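Local coordinates for pseudopilin EpsI (Vibrio vulnificus, PDB 2RET), which probably serves, as a minor pseudopilin of the type II secretion system, in exporting proteases and toxins from the periplasm, here as its soluble periplasmic part in complex with EpsJ, at residues Q13-A17 and L44-W49; L35-N39 and W51-P55. The protein carries 2 engineered substitutions. All coordinates share one frame; numbering follows the deposited sequence.

Contact 1: residues Q13-A17 and L44-W49; sequences QKMFA and LAGQTW
Phe-16 takes the methyl of Ala-45 squarely over one ring face: CB of Ala-45 lies 3.7 Å from the centroid of the Phe-16 ring and 13° off its normal, a CH-pi contact. Its CG, anti to the carbonyl carbon, carries the ring to that methyl. CB of Phe-16 lies 3.7 Å from Leu-44 CD2 and equally close to Trp-49 CZ2. Ala-17 extends the apolar seam, its CB 3.6 Å from Trp-49 CZ3. Beside this seam the amide groups of Gln-13 and Gln-47 meet, their planes 10° apart, and the Gln-47 amide carbon lies over one face of the Trp-49 indole, Ala-17 N over the opposite face.

Helix 8-30 thereby packs on the tip of the hairpin of strands 38-44 and 47-56, in the helix-on-antiparallel-sheet fold of pseudopilins. A type I' turn, Leu-44 to Gln-47, is closed by Gln-47 N bonding to Leu-44 O. From the strand that follows, Trp-49 NE1 donates back to Leu-44 O at 3.1 Å from the carbonyl's other face; the acceptor lies 11° out of the indole plane, fixing the ring's rotation. Farther out, Val-20 and Val-70 pack on Trp-49, and Tyr-158 of the EpsJ chain meets Phe-16 edge-to-face.

Contact 2: residues L35-N39 and W51-P55; sequences LKASN and WKVAP
Ser-38 and Val-53 form an antiparallel hydrogen-bonded pair, each backbone N-H reaching the other's carbonyl. Ser-38 N donates to Val-53 O at 3.0 Å with an N-H...O angle of 163°, and Val-53 N returns a bond of 2.8 Å to Ser-38 O. Each oxygen also receives a CA-H...O contact: Ala-37 CA approaches Val-53 O, and Lys-52 CA approaches Ser-38 O.

The buried side of the contact is the sheet face that carries the side chains of this pair. OG of Ser-38 lies 3.4 Å from Val-53 CB; with chi1 at 53° the hydroxyl is set between its own backbone N and carbonyl carbon, and it also meets the edge of the Trp-51 indole, in plane, at CZ3. The indole folds back over the neighbouring strand and lays one face on the backbone of Asn-39, whose CA is 3.5 Å from Trp-51 CZ3. Trp-51 takes a chi1 of 59°, which directs the ring across to that strand. Leu-35 bends in so that its CD1 stands 4.0 Å from Val-53 CG1.

The other face and the Pro-55 end lie toward solvent, though contact there is still extensive. Asn-39 and Lys-52 are a non-hydrogen-bonded pair that meets through aliphatic carbons, Asn-39 CB to Lys-52 CG at 3.8 Å, before both polar ends lead away at the exposed surface. Past the last bridge, Pro-55 rests its ring against the Lys-36 to Ala-37 peptide, its CD 3.5 Å from Ala-37 N.

Leu-35 and Val-53 both touch Val-28 of helix 8-30, and Trp-51 reaches Gln-24 there, so the Ser-38 and Val-53 face is the one under the helix; strand 63-71 continues the sheet beyond strand 47-56, through backbone hydrogen bonds of Ser-69 to Lys-52 and of Asp-67 to Ala-54.

How the contacts relate
From the N terminus, helix 8-30 supplies the first half of contact 1 through residues 13-17. The chain then passes residues 35-39, the first half of contact 2, before reaching 44-49 and closing contact 1 over the 26 residues between its segments. Residues 51-55 next close contact 2 over a shorter loop of 11 residues, nine of them in strands. Since the segments alternate along the chain, the two closures cross and neither nests in the other. The centres of contact 1 and contact 2 are about 19 Å apart, on opposite sides of the chain's centre. Contact 1 ties the helix to the hairpin's turn; contact 2 pairs the hairpin's strands toward its open end, and strand 47-56 serves both.

Contact 1: residues Q13-A17 and L44-W49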
loop_
_atom_site.group_PDB
_atom_site.type_symbol
_atom_site.label_atom_id
_atom_site.label_comp_id
_atom_site.label_asym_id
_atom_site.label_seq_id
_atom_site.Cartn_x
_atom_site.Cartn_y
_atom_site.Cartn_z
ATOM N N GLN A 13 0.408 -37.720 -9.324
ATOM C CA GLN A 13 1.323 -37.589 -8.187
ATOM C C GLN A 13 1.831 -36.153 -7.997
ATOM O O GLN A 13 1.858 -35.645 -6.894
ATOM C CB GLN A 13 2.552 -38.511 -8.342
ATOM C CG GLN A 13 2.260 -40.019 -8.283
ATOM C CD GLN A 13 1.724 -40.479 -6.917
ATOM O OE1 GLN A 13 0.512 -40.583 -6.719
ATOM N NE2 GLN A 13 2.634 -40.775 -5.985
ATOM N N LYS A 14 2.224 -35.520 -9.093
ATOM C CA LYS A 14 2.757 -34.155 -9.081
ATOM C C LYS A 14 1.723 -33.077 -8.609
ATOM O O LYS A 14 2.015 -32.201 -7.808
ATOM C CB LYS A 14 3.259 -33.828 -10.486
ATOM C CG LYS A 14 4.365 -32.844 -10.535
ATOM C CD LYS A 14 5.029 -32.818 -11.926
ATOM C CE LYS A 14 4.263 -31.904 -12.896
ATOM N NZ LYS A 14 4.708 -30.453 -12.796
HETATM N N MSE A 15 0.509 -33.193 -9.108
HETATM C CA MSE A 15 -0.548 -32.281 -8.802
HETATM C C MSE A 15 -1.035 -32.447 -7.358
HETATM O O MSE A 15 -1.230 -31.473 -6.650
HETATM C CB MSE A 15 -1.699 -32.542 -9.775
HETATM C CG MSE A 15 -2.898 -31.658 -9.564
HETATM SE SE MSE A 15 -4.240 -31.927 -10.949
HETATM C CE MSE A 15 -3.177 -32.754 -12.406
ATOM N N PHE A 16 -1.221 -33.676 -6.942
ATOM C CA PHE A 16 -1.673 -33.948 -5.604
ATOM C C PHE A 16 -0.621 -33.669 -4.532
ATOM O O PHE A 16 -0.984 -33.105 -3.503
ATOM C CB PHE A 16 -2.205 -35.365 -5.488
ATOM C CG PHE A 16 -3.384 -35.648 -6.393
ATOM C CD1 PHE A 16 -4.372 -34.692 -6.616
ATOM C CD2 PHE A 16 -3.521 -36.893 -7.003
ATOM C CE1 PHE A 16 -5.436 -34.959 -7.446
ATOM C CE2 PHE A 16 -4.602 -37.168 -7.821
ATOM C CZ PHE A 16 -5.555 -36.214 -8.047
ATOM N N ALA A 17 0.645 -34.068 -4.751
ATOM C CA ALA A 17 1.721 -33.665 -3.837
ATOM C C ALA A 17 1.892 -32.123 -3.754
ATOM O O ALA A 17 2.143 -31.630 -2.677
ATOM C CB ALA A 17 3.091 -34.392 -4.130
ATOM N N LEU A 44 -4.848 -37.321 0.823
ATOM C CA LEU A 44 -5.391 -36.553 -0.276
ATOM C C LEU A 44 -5.450 -37.457 -1.479
ATOM O O LEU A 44 -4.443 -38.103 -1.791
ATOM C CB LEU A 44 -4.524 -35.315 -0.572
ATOM C CG LEU A 44 -5.081 -34.215 -1.489
ATOM C CD1 LEU A 44 -4.753 -32.795 -0.998
ATOM C CD2 LEU A 44 -4.619 -34.392 -2.876
ATOM N N ALA A 45 -6.620 -37.467 -2.151
ATOM C CA ALA A 45 -6.915 -38.344 -3.270
ATOM C C ALA A 45 -6.641 -39.801 -2.966
ATOM O O ALA A 45 -6.157 -40.502 -3.815
ATOM C CB ALA A 45 -6.152 -37.919 -4.530
ATOM N N GLY A 46 -6.939 -40.250 -1.745
ATOM C CA GLY A 46 -6.830 -41.671 -1.410
ATOM C C GLY A 46 -5.459 -42.107 -0.947
ATOM O O GLY A 46 -5.264 -43.229 -0.519
ATOM N N GLN A 47 -4.512 -41.196 -0.989
ATOM C CA GLN A 47 -3.131 -41.503 -0.739
ATOM C C GLN A 47 -2.615 -40.730 0.491
ATOM O O GLN A 47 -2.908 -39.529 0.667
ATOM C CB GLN A 47 -2.347 -41.093 -1.998
ATOM C CG GLN A 47 -0.933 -41.561 -1.977
ATOM C CD GLN A 47 -0.220 -41.359 -3.254
ATOM O OE1 GLN A 47 -0.843 -41.125 -4.301
ATOM N NE2 GLN A 47 1.118 -41.489 -3.204
ATOM N N THR A 48 -1.809 -41.401 1.309
ATOM C CA THR A 48 -1.091 -40.735 2.394
ATOM C C THR A 48 0.165 -40.086 1.873
ATOM O O THR A 48 1.015 -40.763 1.301
ATOM C CB THR A 48 -0.677 -41.708 3.523
ATOM O OG1 THR A 48 -1.813 -42.455 3.885
ATOM C CG2 THR A 48 -0.207 -40.948 4.754
ATOM N N TRP A 49 0.281 -38.777 2.096
ATOM C CA TRP A 49 1.462 -38.015 1.759
ATOM C C TRP A 49 2.250 -37.558 2.990
ATOM O O TRP A 49 1.679 -37.157 3.979
ATOM C CB TRP A 49 1.058 -36.791 0.956
ATOM C CG TRP A 49 0.284 -37.094 -0.256
ATOM C CD1 TRP A 49 -1.063 -37.133 -0.364
ATOM C CD2 TRP A 49 0.799 -37.374 -1.556
ATOM N NE1 TRP A 49 -1.423 -37.435 -1.639
ATOM C CE2 TRP A 49 -0.303 -37.606 -2.394
ATOM C CE3 TRP A 49 2.077 -37.524 -2.069
ATOM C CZ2 TRP A 49 -0.177 -37.912 -3.728
ATOM C CZ3 TRP A 49 2.207 -37.856 -3.414
ATOM C CH2 TRP A 49 1.083 -38.018 -4.228
#

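Contact 2: residues L35-N39 and W51-P55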
loop_
_atom_site.group_PDB
_atom_site.type_symbol
_atom_site.label_atom_id
_atom_site.label_comp_id
_atom_site.label_asym_id
_atom_site.label_seq_id
_atom_site.Cartn_x
_atom_site.Cartn_y
_atom_site.Cartn_z
ATOM N N LEU A 35 8.428 -20.680 13.353
ATOM C CA LEU A 35 8.969 -21.477 12.231
ATOM C C LEU A 35 10.010 -22.468 12.771
ATOM O O LEU A 35 11.038 -22.078 13.315
ATOM C CB LEU A 35 9.612 -20.554 11.173
ATOM C CG LEU A 35 9.706 -20.985 9.696
ATOM C CD1 LEU A 35 9.389 -22.468 9.479
ATOM C CD2 LEU A 35 8.800 -20.131 8.838
ATOM N N LYS A 36 9.731 -23.754 12.622
ATOM C CA LYS A 36 10.614 -24.803 13.121
ATOM C C LYS A 36 10.512 -26.017 12.214
ATOM O O LYS A 36 9.574 -26.124 11.416
ATOM C CB LYS A 36 10.253 -25.165 14.573
ATOM C CG LYS A 36 8.820 -25.687 14.765
ATOM C CD LYS A 36 8.368 -25.620 16.246
ATOM C CE LYS A 36 7.489 -26.812 16.637
ATOM N NZ LYS A 36 6.730 -27.383 15.453
ATOM N N ALA A 37 11.500 -26.902 12.313
ATOM C CA ALA A 37 11.450 -28.197 11.638
ATOM C C ALA A 37 10.240 -28.960 12.177
ATOM O O ALA A 37 10.051 -29.075 13.402
ATOM C CB ALA A 37 12.745 -28.999 11.860
ATOM N N SER A 38 9.396 -29.409 11.252
ATOM C CA SER A 38 8.247 -30.243 11.586
ATOM C C SER A 38 7.916 -31.197 10.445
ATOM O O SER A 38 8.437 -31.064 9.338
ATOM C CB SER A 38 7.036 -29.378 11.910
ATOM O OG SER A 38 6.803 -28.467 10.856
ATOM N N ASN A 39 7.057 -32.162 10.742
ATOM C CA ASN A 39 6.637 -33.161 9.768
ATOM C C ASN A 39 5.315 -33.832 10.121
ATOM O O ASN A 39 4.876 -33.865 11.286
ATOM C CB ASN A 39 7.709 -34.230 9.592
ATOM C CG ASN A 39 7.835 -35.139 10.817
ATOM O OD1 ASN A 39 7.202 -36.189 10.871
ATOM N ND2 ASN A 39 8.621 -34.722 11.810
ATOM N N TRP A 51 4.737 -34.908 4.570
ATOM C CA TRP A 51 5.267 -33.593 4.414
ATOM C C TRP A 51 6.318 -33.292 5.470
ATOM O O TRP A 51 6.355 -33.874 6.535
ATOM C CB TRP A 51 4.153 -32.532 4.382
ATOM C CG TRP A 51 3.301 -32.493 5.607
ATOM C CD1 TRP A 51 2.104 -33.110 5.770
ATOM C CD2 TRP A 51 3.581 -31.817 6.849
ATOM N NE1 TRP A 51 1.612 -32.868 7.023
ATOM C CE2 TRP A 51 2.493 -32.078 7.714
ATOM C CE3 TRP A 51 4.644 -31.020 7.316
ATOM C CZ2 TRP A 51 2.419 -31.560 9.028
ATOM C CZ3 TRP A 51 4.583 -30.519 8.640
ATOM C CH2 TRP A 51 3.471 -30.796 9.469
ATOM N N LYS A 52 7.182 -32.357 5.133
ATOM C CA LYS A 52 8.211 -31.882 6.022
ATOM C C LYS A 52 8.359 -30.388 5.783
ATOM O O LYS A 52 8.463 -29.946 4.638
ATOM C CB LYS A 52 9.547 -32.554 5.700
ATOM C CG LYS A 52 9.822 -33.783 6.460
ATOM C CD LYS A 52 11.062 -34.508 5.937
ATOM C CE LYS A 52 10.886 -36.032 6.115
ATOM N NZ LYS A 52 11.988 -36.805 5.465
ATOM N N VAL A 53 8.370 -29.632 6.878
ATOM C CA VAL A 53 8.758 -28.219 6.898
ATOM C C VAL A 53 10.175 -28.094 7.477
ATOM O O VAL A 53 10.457 -28.620 8.541
ATOM C CB VAL A 53 7.757 -27.430 7.753
ATOM C CG1 VAL A 53 8.149 -25.961 7.865
ATOM C CG2 VAL A 53 6.351 -27.612 7.167
ATOM N N ALA A 54 11.054 -27.410 6.750
ATOM C CA ALA A 54 12.448 -27.182 7.136
ATOM C C ALA A 54 12.847 -25.699 6.971
ATOM O O ALA A 54 12.916 -25.226 5.839
ATOM C CB ALA A 54 13.374 -28.035 6.260
ATOM N N PRO A 55 13.158 -24.986 8.080
ATOM C CA PRO A 55 13.771 -23.645 8.004
ATOM C C PRO A 55 15.063 -23.640 7.215
ATOM O O PRO A 55 15.792 -24.616 7.207
ATOM C CB PRO A 55 14.031 -23.278 9.469
ATOM C CG PRO A 55 13.062 -24.119 10.234
ATOM C CD PRO A 55 12.924 -25.385 9.482
#